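Long-range contact in diaminopimelate decarboxylase (Aquifex aeolicus, PDB 2P3E), which probably catalyses the pyridoxal 5'-phosphate-dependent decarboxylation of meso-diaminopimelate to L-lysine, the last step of lysine biosynthesis by the diaminopimelate pathway: residues Y7-E21 / L36-F48. Numbering follows the deposited sequence.
Sequences YNPYLEYRDGELFIE and LYVYSSNFIKERF
The N-terminal beta hairpin of this class-II (fold type III) decarboxylase meets a capped helix start, where Glu21 binds Ser40 and Asn42. Strand 36-40 belongs to the mixed sheet, and the helix that begins at Ser41 leads into the pyridoxal-binding barrel. Ser40 is the N-cap: its OG accepts from Phe43 N at 3.0 Å and donates to Glu21 OE2 at 2.6 Å. OE2 takes this hydroxyl on its anti side. On its syn side it accepts from Asn42 N at 2.8 Å. The other oxygen, OE1, accepts from Asn42 ND2 at 2.8 Å. This bond is fairly straight at 165°. OE1 lies close to the Asn42 amide plane, while ND2 comes to its syn side from somewhat out of the carboxylate plane. Asn398 N is a second donor to OE1. The carboxylate is thus gripped at both oxygens, and its negative charge at the first turn probably suits the helix dipole. A bend at chi2 turns the Glu21 carboxylate onto this turn. A leucine in place of Glu21 would probably leave Ser40 OG, Asn42 N and Asn42 ND2 without the carboxylate that accepts from them and weaken the tie between hairpin and helix.

Apolar contacts join the same parts. Ile20 CG2 touches Val38 CG1, and Ile20 CD1 rests against Ser40 CB. The Tyr10 ring lies beside the helix start, with Asn42 CB near its hydroxyl end. Asn8 opens an Asx turn, its OD1 accepting from Tyr10 N. With CG anti to the backbone N (chi1 -173°), its amide reaches Phe43, the two planes 35° apart. Asn8 ND2 donates to Asn287 O and also sits 3.5 Å from Phe43 CD1. Pro9 CD meets the edge of the Phe43 ring, 3.9 Å from CD1.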
ATOM      1  N   TYR B   7      18.249  -4.171 -19.292  1.00 20.83           N
ATOM      2  CA  TYR B   7      17.628  -3.727 -18.044  1.00 19.67           C
ATOM      3  C   TYR B   7      18.643  -3.025 -17.160  1.00 19.51           C
ATOM      4  O   TYR B   7      18.431  -1.885 -16.726  1.00 18.82           O
ATOM      5  CB  TYR B   7      16.985  -4.913 -17.311  1.00 19.18           C
ATOM      6  CG  TYR B   7      15.691  -5.359 -17.925  1.00 18.86           C
ATOM      7  CD1 TYR B   7      14.515  -4.656 -17.685  1.00 17.35           C
ATOM      8  CD2 TYR B   7      15.635  -6.488 -18.755  1.00 17.15           C
ATOM      9  CE1 TYR B   7      13.326  -5.030 -18.260  1.00 16.29           C
ATOM     10  CE2 TYR B   7      14.443  -6.886 -19.334  1.00 17.82           C
ATOM     11  CZ  TYR B   7      13.283  -6.158 -19.069  1.00 17.35           C
ATOM     12  OH  TYR B   7      12.083  -6.528 -19.604  1.00 16.89           O
ATOM     13  N   ASN B   8      19.769  -3.698 -16.922  1.00 19.22           N
ATOM     14  CA  ASN B   8      20.807  -3.195 -16.034  1.00 19.77           C
ATOM     15  C   ASN B   8      22.131  -3.850 -16.448  1.00 20.63           C
ATOM     16  O   ASN B   8      22.267  -5.075 -16.361  1.00 21.01           O
ATOM     17  CB  ASN B   8      20.465  -3.510 -14.563  1.00 18.52           C
ATOM     18  CG  ASN B   8      21.420  -2.854 -13.568  1.00 19.14           C
ATOM     19  OD1 ASN B   8      22.634  -2.800 -13.791  1.00 17.89           O
ATOM     20  ND2 ASN B   8      20.871  -2.351 -12.447  1.00 16.27           N
ATOM     21  N   PRO B   9      23.098  -3.044 -16.913  1.00 21.66           N
ATOM     22  CA  PRO B   9      24.312  -3.672 -17.456  1.00 22.58           C
ATOM     23  C   PRO B   9      25.215  -4.276 -16.381  1.00 22.79           C
ATOM     24  O   PRO B   9      26.210  -4.920 -16.719  1.00 22.67           O
ATOM     25  CB  PRO B   9      25.007  -2.516 -18.180  1.00 22.69           C
ATOM     26  CG  PRO B   9      24.565  -1.310 -17.478  1.00 22.52           C
ATOM     27  CD  PRO B   9      23.159  -1.576 -16.998  1.00 21.24           C
ATOM     28  N   TYR B  10      24.855  -4.095 -15.106  1.00 23.03           N
ATOM     29  CA  TYR B  10      25.567  -4.746 -13.999  1.00 23.83           C
ATOM     30  C   TYR B  10      24.998  -6.121 -13.643  1.00 24.08           C
ATOM     31  O   TYR B  10      25.536  -6.801 -12.779  1.00 23.45           O
ATOM     32  CB  TYR B  10      25.636  -3.831 -12.777  1.00 24.20           C
ATOM     33  CG  TYR B  10      26.482  -2.617 -13.042  1.00 26.15           C
ATOM     34  CD1 TYR B  10      27.879  -2.705 -12.955  1.00 28.00           C
ATOM     35  CD2 TYR B  10      25.908  -1.399 -13.414  1.00 26.11           C
ATOM     36  CE1 TYR B  10      28.675  -1.630 -13.217  1.00 27.94           C
ATOM     37  CE2 TYR B  10      26.711  -0.293 -13.679  1.00 26.95           C
ATOM     38  CZ  TYR B  10      28.102  -0.429 -13.572  1.00 27.77           C
ATOM     39  OH  TYR B  10      28.951   0.622 -13.816  1.00 28.43           O
ATOM     40  N   LEU B  11      23.933  -6.521 -14.341  1.00 24.87           N
ATOM     41  CA  LEU B  11      23.347  -7.842 -14.189  1.00 25.88           C
ATOM     42  C   LEU B  11      23.959  -8.815 -15.191  1.00 26.78           C
ATOM     43  O   LEU B  11      24.097  -8.501 -16.378  1.00 27.46           O
ATOM     44  CB  LEU B  11      21.835  -7.812 -14.432  1.00 25.61           C
ATOM     45  CG  LEU B  11      20.846  -7.411 -13.337  1.00 26.70           C
ATOM     46  CD1 LEU B  11      19.465  -7.228 -13.962  1.00 26.83           C
ATOM     47  CD2 LEU B  11      20.802  -8.474 -12.242  1.00 27.39           C
ATOM     48  N   GLU B  12      24.283 -10.008 -14.716  1.00 27.28           N
ATOM     49  CA  GLU B  12      24.760 -11.064 -15.604  1.00 28.02           C
ATOM     50  C   GLU B  12      24.642 -12.421 -14.954  1.00 27.56           C
ATOM     51  O   GLU B  12      24.726 -12.548 -13.726  1.00 26.75           O
ATOM     52  CB  GLU B  12      26.228 -10.826 -16.004  1.00 27.68           C
ATOM     53  CG  GLU B  12      27.186 -10.776 -14.848  1.00 29.37           C
ATOM     54  CD  GLU B  12      28.649 -10.759 -15.289  1.00 32.32           C
ATOM     55  OE1 GLU B  12      28.947 -10.246 -16.397  1.00 35.04           O
ATOM     56  OE2 GLU B  12      29.495 -11.264 -14.524  1.00 34.03           O
ATOM     57  N   TYR B  13      24.461 -13.438 -15.791  1.00 27.60           N
ATOM     58  CA  TYR B  13      24.634 -14.810 -15.357  1.00 27.51           C
ATOM     59  C   TYR B  13      26.104 -15.226 -15.455  1.00 28.35           C
ATOM     60  O   TYR B  13      26.785 -14.902 -16.438  1.00 28.35           O
ATOM     61  CB  TYR B  13      23.776 -15.739 -16.192  1.00 27.35           C
ATOM     62  CG  TYR B  13      22.303 -15.718 -15.853  1.00 26.42           C
ATOM     63  CD1 TYR B  13      21.827 -16.289 -14.671  1.00 24.37           C
ATOM     64  CD2 TYR B  13      21.382 -15.160 -16.733  1.00 25.86           C
ATOM     65  CE1 TYR B  13      20.462 -16.286 -14.364  1.00 24.11           C
ATOM     66  CE2 TYR B  13      20.017 -15.158 -16.442  1.00 26.18           C
ATOM     67  CZ  TYR B  13      19.568 -15.714 -15.247  1.00 24.77           C
ATOM     68  OH  TYR B  13      18.220 -15.709 -14.976  1.00 23.94           O
ATOM     69  N   ARG B  14      26.587 -15.903 -14.415  1.00 28.45           N
ATOM     70  CA  ARG B  14      27.936 -16.490 -14.387  1.00 29.25           C
ATOM     71  C   ARG B  14      27.775 -17.966 -14.042  1.00 28.91           C
ATOM     72  O   ARG B  14      27.464 -18.303 -12.886  1.00 28.98           O
ATOM     73  CB  ARG B  14      28.806 -15.845 -13.306  1.00 29.09           C
ATOM     74  CG  ARG B  14      29.111 -14.370 -13.469  1.00 30.39           C
ATOM     75  CD  ARG B  14      30.121 -13.938 -12.391  1.00 30.79           C
ATOM     76  NE  ARG B  14      30.400 -12.509 -12.429  1.00 31.79           N
ATOM     77  CZ  ARG B  14      31.226 -11.875 -11.603  1.00 32.98           C
ATOM     78  NH1 ARG B  14      31.897 -12.537 -10.659  1.00 33.41           N
ATOM     79  NH2 ARG B  14      31.392 -10.568 -11.740  1.00 34.52           N
ATOM     80  N   ASP B  15      27.972 -18.838 -15.037  1.00 28.70           N
ATOM     81  CA  ASP B  15      27.826 -20.299 -14.864  1.00 28.35           C
ATOM     82  C   ASP B  15      26.445 -20.682 -14.294  1.00 27.76           C
ATOM     83  O   ASP B  15      26.341 -21.480 -13.363  1.00 28.14           O
ATOM     84  CB  ASP B  15      28.969 -20.847 -13.987  1.00 28.63           C
ATOM     85  CG  ASP B  15      28.938 -22.362 -13.845  0.30 28.82           C
ATOM     86  OD1 ASP B  15      28.637 -23.063 -14.836  0.20 28.63           O
ATOM     87  OD2 ASP B  15      29.213 -22.847 -12.728  0.50 30.63           O
ATOM     88  N   GLY B  16      25.396 -20.080 -14.850  1.00 27.76           N
ATOM     89  CA  GLY B  16      24.010 -20.379 -14.469  1.00 26.59           C
ATOM     90  C   GLY B  16      23.497 -19.628 -13.244  1.00 26.22           C
ATOM     91  O   GLY B  16      22.355 -19.826 -12.839  1.00 26.22           O
ATOM     92  N   GLU B  17      24.339 -18.775 -12.656  1.00 25.84           N
ATOM     93  CA  GLU B  17      23.992 -18.027 -11.433  1.00 25.25           C
ATOM     94  C   GLU B  17      23.915 -16.525 -11.684  1.00 23.88           C
ATOM     95  O   GLU B  17      24.824 -15.938 -12.281  1.00 24.01           O
ATOM     96  CB  GLU B  17      24.997 -18.305 -10.310  1.00 25.05           C
ATOM     97  CG  GLU B  17      24.922 -19.720  -9.716  1.00 26.13           C
ATOM     98  CD  GLU B  17      23.755 -19.924  -8.747  1.00 27.70           C
ATOM     99  OE1 GLU B  17      23.007 -18.949  -8.436  1.00 27.31           O
ATOM    100  OE2 GLU B  17      23.588 -21.072  -8.284  0.40 25.47           O
ATOM    101  N   LEU B  18      22.837 -15.905 -11.208  1.00 22.31           N
ATOM    102  CA  LEU B  18      22.625 -14.469 -11.412  1.00 21.53           C
ATOM    103  C   LEU B  18      23.483 -13.645 -10.449  1.00 20.92           C
ATOM    104  O   LEU B  18      23.523 -13.917  -9.245  1.00 20.59           O
ATOM    105  CB  LEU B  18      21.127 -14.103 -11.287  1.00 21.34           C
ATOM    106  CG  LEU B  18      20.727 -12.683 -11.738  1.00 21.26           C
ATOM    107  CD1 LEU B  18      20.892 -12.484 -13.237  1.00 19.73           C
ATOM    108  CD2 LEU B  18      19.283 -12.363 -11.325  1.00 20.87           C
ATOM    109  N   PHE B  19      24.174 -12.654 -11.002  1.00 20.85           N
ATOM    110  CA  PHE B  19      25.023 -11.734 -10.252  1.00 20.90           C
ATOM    111  C   PHE B  19      24.589 -10.283 -10.531  1.00 20.44           C
ATOM    112  O   PHE B  19      24.119  -9.975 -11.625  1.00 19.91           O
ATOM    113  CB  PHE B  19      26.500 -11.888 -10.658  1.00 21.38           C
ATOM    114  CG  PHE B  19      27.202 -13.080 -10.036  1.00 20.49           C
ATOM    115  CD1 PHE B  19      28.078 -12.909  -8.978  1.00 21.82           C
ATOM    116  CD2 PHE B  19      27.005 -14.362 -10.527  1.00 21.78           C
ATOM    117  CE1 PHE B  19      28.738 -14.009  -8.400  1.00 22.06           C
ATOM    118  CE2 PHE B  19      27.654 -15.479  -9.954  1.00 21.24           C
ATOM    119  CZ  PHE B  19      28.516 -15.297  -8.894  1.00 21.37           C
ATOM    120  N   ILE B  20      24.793  -9.408  -9.549  1.00 20.26           N
ATOM    121  CA  ILE B  20      24.655  -7.955  -9.738  1.00 20.61           C
ATOM    122  C   ILE B  20      25.882  -7.280  -9.158  1.00 20.44           C
ATOM    123  O   ILE B  20      26.227  -7.512  -8.002  1.00 21.41           O
ATOM    124  CB  ILE B  20      23.343  -7.395  -9.083  1.00 20.78           C
ATOM    125  CG1 ILE B  20      23.152  -5.906  -9.431  1.00 20.79           C
ATOM    126  CG2 ILE B  20      23.319  -7.650  -7.561  1.00 19.80           C
ATOM    127  CD1 ILE B  20      21.809  -5.347  -9.021  1.00 21.97           C
ATOM    128  N   GLU B  21      26.550  -6.455  -9.962  1.00 20.88           N
ATOM    129  CA  GLU B  21      27.842  -5.861  -9.584  1.00 21.36           C
ATOM    130  C   GLU B  21      28.831  -6.864  -8.938  1.00 21.14           C
ATOM    131  O   GLU B  21      29.473  -6.566  -7.920  1.00 21.76           O
ATOM    132  CB  GLU B  21      27.643  -4.626  -8.680  1.00 21.64           C
ATOM    133  CG  GLU B  21      26.990  -3.451  -9.400  1.00 22.03           C
ATOM    134  CD  GLU B  21      27.462  -2.118  -8.885  1.00 21.89           C
ATOM    135  OE1 GLU B  21      28.686  -1.967  -8.663  1.00 21.81           O
ATOM    136  OE2 GLU B  21      26.611  -1.220  -8.704  1.00 21.37           O
ATOM    137  N   LEU B  36      13.880  -9.677  -0.542  1.00 11.65           N
ATOM    138  CA  LEU B  36      15.062  -8.820  -0.472  1.00 11.35           C
ATOM    139  C   LEU B  36      15.093  -7.832  -1.637  1.00 11.67           C
ATOM    140  O   LEU B  36      15.048  -8.235  -2.815  1.00 11.96           O
ATOM    141  CB  LEU B  36      16.349  -9.676  -0.505  1.00 11.43           C
ATOM    142  CG  LEU B  36      17.690  -8.967  -0.273  1.00 11.81           C
ATOM    143  CD1 LEU B  36      17.729  -8.394   1.143  1.00 13.63           C
ATOM    144  CD2 LEU B  36      18.893  -9.916  -0.494  1.00 12.16           C
ATOM    145  N   TYR B  37      15.164  -6.543  -1.312  1.00 11.95           N
ATOM    146  CA  TYR B  37      15.430  -5.521  -2.321  1.00 11.91           C
ATOM    147  C   TYR B  37      16.929  -5.308  -2.451  1.00 12.39           C
ATOM    148  O   TYR B  37      17.619  -5.009  -1.466  1.00 11.87           O
ATOM    149  CB  TYR B  37      14.750  -4.201  -1.956  1.00 12.02           C
ATOM    150  CG  TYR B  37      13.323  -4.076  -2.461  1.00 12.08           C
ATOM    151  CD1 TYR B  37      12.224  -4.245  -1.605  1.00 11.76           C
ATOM    152  CD2 TYR B  37      13.073  -3.785  -3.802  1.00 12.01           C
ATOM    153  CE1 TYR B  37      10.894  -4.107  -2.092  1.00 11.48           C
ATOM    154  CE2 TYR B  37      11.773  -3.670  -4.290  1.00 11.78           C
ATOM    155  CZ  TYR B  37      10.694  -3.830  -3.434  1.00 11.97           C
ATOM    156  OH  TYR B  37       9.421  -3.684  -3.967  1.00 13.19           O
ATOM    157  N   VAL B  38      17.426  -5.434  -3.675  1.00 12.74           N
ATOM    158  CA  VAL B  38      18.861  -5.297  -3.944  1.00 12.45           C
ATOM    159  C   VAL B  38      19.070  -4.165  -4.941  1.00 12.58           C
ATOM    160  O   VAL B  38      18.428  -4.157  -5.987  1.00 12.42           O
ATOM    161  CB  VAL B  38      19.449  -6.625  -4.514  1.00 13.02           C
ATOM    162  CG1 VAL B  38      20.971  -6.483  -4.765  1.00 13.55           C
ATOM    163  CG2 VAL B  38      19.171  -7.802  -3.561  1.00 11.89           C
ATOM    164  N   TYR B  39      19.958  -3.216  -4.605  1.00 12.06           N
ATOM    165  CA  TYR B  39      20.220  -2.071  -5.444  1.00 12.03           C
ATOM    166  C   TYR B  39      21.671  -2.045  -5.943  1.00 13.58           C
ATOM    167  O   TYR B  39      22.596  -2.428  -5.213  1.00 13.64           O
ATOM    168  CB  TYR B  39      19.929  -0.766  -4.681  1.00 11.67           C
ATOM    169  CG  TYR B  39      18.505  -0.642  -4.179  1.00 11.37           C
ATOM    170  CD1 TYR B  39      17.505  -0.094  -4.981  1.00 11.04           C
ATOM    171  CD2 TYR B  39      18.153  -1.099  -2.909  1.00 10.47           C
ATOM    172  CE1 TYR B  39      16.179   0.015  -4.509  1.00  9.96           C
ATOM    173  CE2 TYR B  39      16.839  -0.973  -2.425  1.00 10.34           C
ATOM    174  CZ  TYR B  39      15.872  -0.435  -3.225  1.00 10.96           C
ATOM    175  OH  TYR B  39      14.596  -0.338  -2.707  1.00 11.92           O
ATOM    176  N   SER B  40      21.849  -1.560  -7.171  1.00 14.47           N
ATOM    177  CA  SER B  40      23.175  -1.331  -7.762  1.00 14.85           C
ATOM    178  C   SER B  40      23.594   0.115  -7.557  1.00 15.22           C
ATOM    179  O   SER B  40      22.996   1.041  -8.112  1.00 14.77           O
ATOM    180  CB  SER B  40      23.169  -1.681  -9.259  1.00 15.62           C
ATOM    181  OG  SER B  40      24.291  -1.100  -9.939  1.00 17.85           O
ATOM    182  N   SER B  41      24.659   0.304  -6.776  1.00 15.22           N
ATOM    183  CA  SER B  41      25.200   1.623  -6.525  1.00 16.10           C
ATOM    184  C   SER B  41      25.654   2.305  -7.822  1.00 16.23           C
ATOM    185  O   SER B  41      25.319   3.477  -8.070  1.00 15.91           O
ATOM    186  CB  SER B  41      26.369   1.526  -5.532  1.00 15.96           C
ATOM    187  OG  SER B  41      26.853   2.805  -5.196  1.00 16.41           O
ATOM    188  N   ASN B  42      26.402   1.574  -8.651  1.00 16.65           N
ATOM    189  CA  ASN B  42      26.962   2.165  -9.864  1.00 17.26           C
ATOM    190  C   ASN B  42      25.915   2.457 -10.922  1.00 16.99           C
ATOM    191  O   ASN B  42      26.085   3.388 -11.709  1.00 16.42           O
ATOM    192  CB  ASN B  42      28.115   1.329 -10.434  1.00 17.97           C
ATOM    193  CG  ASN B  42      29.408   1.570  -9.691  1.00 19.46           C
ATOM    194  OD1 ASN B  42      29.921   2.692  -9.675  1.00 21.64           O
ATOM    195  ND2 ASN B  42      29.917   0.530  -9.017  1.00 21.78           N
ATOM    196  N   PHE B  43      24.842   1.664 -10.952  1.00 16.16           N
ATOM    197  CA  PHE B  43      23.712   1.996 -11.832  1.00 15.97           C
ATOM    198  C   PHE B  43      23.102   3.347 -11.476  1.00 15.41           C
ATOM    199  O   PHE B  43      22.875   4.185 -12.367  1.00 15.41           O
ATOM    200  CB  PHE B  43      22.628   0.907 -11.829  1.00 15.76           C
ATOM    201  CG  PHE B  43      21.529   1.133 -12.852  1.00 17.67           C
ATOM    202  CD1 PHE B  43      21.646   0.619 -14.145  1.00 18.35           C
ATOM    203  CD2 PHE B  43      20.388   1.876 -12.530  1.00 18.66           C
ATOM    204  CE1 PHE B  43      20.644   0.827 -15.091  1.00 18.99           C
ATOM    205  CE2 PHE B  43      19.365   2.072 -13.469  1.00 17.55           C
ATOM    206  CZ  PHE B  43      19.504   1.543 -14.756  1.00 17.49           C
ATOM    207  N   ILE B  44      22.815   3.553 -10.188  1.00 15.14           N
ATOM    208  CA  ILE B  44      22.230   4.811  -9.707  1.00 15.15           C
ATOM    209  C   ILE B  44      23.115   6.004 -10.091  1.00 16.17           C
ATOM    210  O   ILE B  44      22.627   6.992 -10.667  1.00 15.57           O
ATOM    211  CB  ILE B  44      21.978   4.786  -8.179  1.00 15.14           C
ATOM    212  CG1 ILE B  44      20.921   3.725  -7.814  1.00 15.28           C
ATOM    213  CG2 ILE B  44      21.503   6.148  -7.688  1.00 14.06           C
ATOM    214  CD1 ILE B  44      20.867   3.382  -6.328  1.00 15.22           C
ATOM    215  N   LYS B  45      24.409   5.908  -9.760  1.00 16.11           N
ATOM    216  CA  LYS B  45      25.381   6.971 -10.036  1.00 17.45           C
ATOM    217  C   LYS B  45      25.446   7.288 -11.527  1.00 17.29           C
ATOM    218  O   LYS B  45      25.481   8.460 -11.904  1.00 17.99           O
ATOM    219  CB  LYS B  45      26.791   6.608  -9.509  1.00 17.42           C
ATOM    220  CG  LYS B  45      26.927   6.504  -7.983  0.70 18.71           C
ATOM    221  CD  LYS B  45      28.263   5.833  -7.584  0.70 21.19           C
ATOM    222  CE  LYS B  45      28.500   5.867  -6.073  1.00 25.29           C
ATOM    223  NZ  LYS B  45      29.914   5.475  -5.757  1.00 27.90           N
ATOM    224  N   GLU B  46      25.467   6.252 -12.361  1.00 17.68           N
ATOM    225  CA  GLU B  46      25.592   6.416 -13.813  1.00 18.56           C
ATOM    226  C   GLU B  46      24.338   6.990 -14.478  1.00 18.33           C
ATOM    227  O   GLU B  46      24.451   7.763 -15.434  1.00 16.84           O
ATOM    228  CB  GLU B  46      25.986   5.107 -14.499  1.00 19.19           C
ATOM    229  CG  GLU B  46      27.446   4.744 -14.264  0.90 22.30           C
ATOM    230  CD  GLU B  46      27.754   3.286 -14.532  0.50 24.16           C
ATOM    231  OE1 GLU B  46      26.978   2.612 -15.241  0.30 22.82           O
ATOM    232  OE2 GLU B  46      28.796   2.819 -14.023  1.00 27.26           O
ATOM    233  N   ARG B  47      23.154   6.611 -13.983  1.00 17.57           N
ATOM    234  CA  ARG B  47      21.913   7.262 -14.450  1.00 17.99           C
ATOM    235  C   ARG B  47      21.891   8.749 -14.112  1.00 17.53           C
ATOM    236  O   ARG B  47      21.471   9.573 -14.941  1.00 17.24           O
ATOM    237  CB  ARG B  47      20.655   6.588 -13.874  1.00 17.80           C
ATOM    238  CG  ARG B  47      20.525   5.111 -14.229  1.00 21.39           C
ATOM    239  CD  ARG B  47      20.365   4.860 -15.721  1.00 26.30           C
ATOM    240  NE  ARG B  47      19.007   5.215 -16.129  1.00 29.53           N
ATOM    241  CZ  ARG B  47      18.382   4.740 -17.203  0.80 30.92           C
ATOM    242  NH1 ARG B  47      18.995   3.875 -18.024  1.00 30.86           N
ATOM    243  NH2 ARG B  47      17.138   5.141 -17.457  1.00 30.12           N
ATOM    244  N   PHE B  48      22.297   9.087 -12.889  1.00 16.85           N
ATOM    245  CA  PHE B  48      22.365  10.481 -12.484  1.00 16.98           C
ATOM    246  C   PHE B  48      23.364  11.256 -13.348  1.00 17.39           C
ATOM    247  O   PHE B  48      23.076  12.382 -13.782  1.00 16.01           O
ATOM    248  CB  PHE B  48      22.720  10.659 -11.000  1.00 16.80           C
ATOM    249  CG  PHE B  48      22.821  12.106 -10.579  1.00 16.75           C
ATOM    250  CD1 PHE B  48      21.679  12.841 -10.297  1.00 15.42           C
ATOM    251  CD2 PHE B  48      24.066  12.739 -10.490  1.00 18.01           C
ATOM    252  CE1 PHE B  48      21.760  14.193  -9.926  1.00 16.30           C
ATOM    253  CE2 PHE B  48      24.160  14.091 -10.101  1.00 16.48           C
ATOM    254  CZ  PHE B  48      23.007  14.819  -9.837  1.00 17.17           C
TER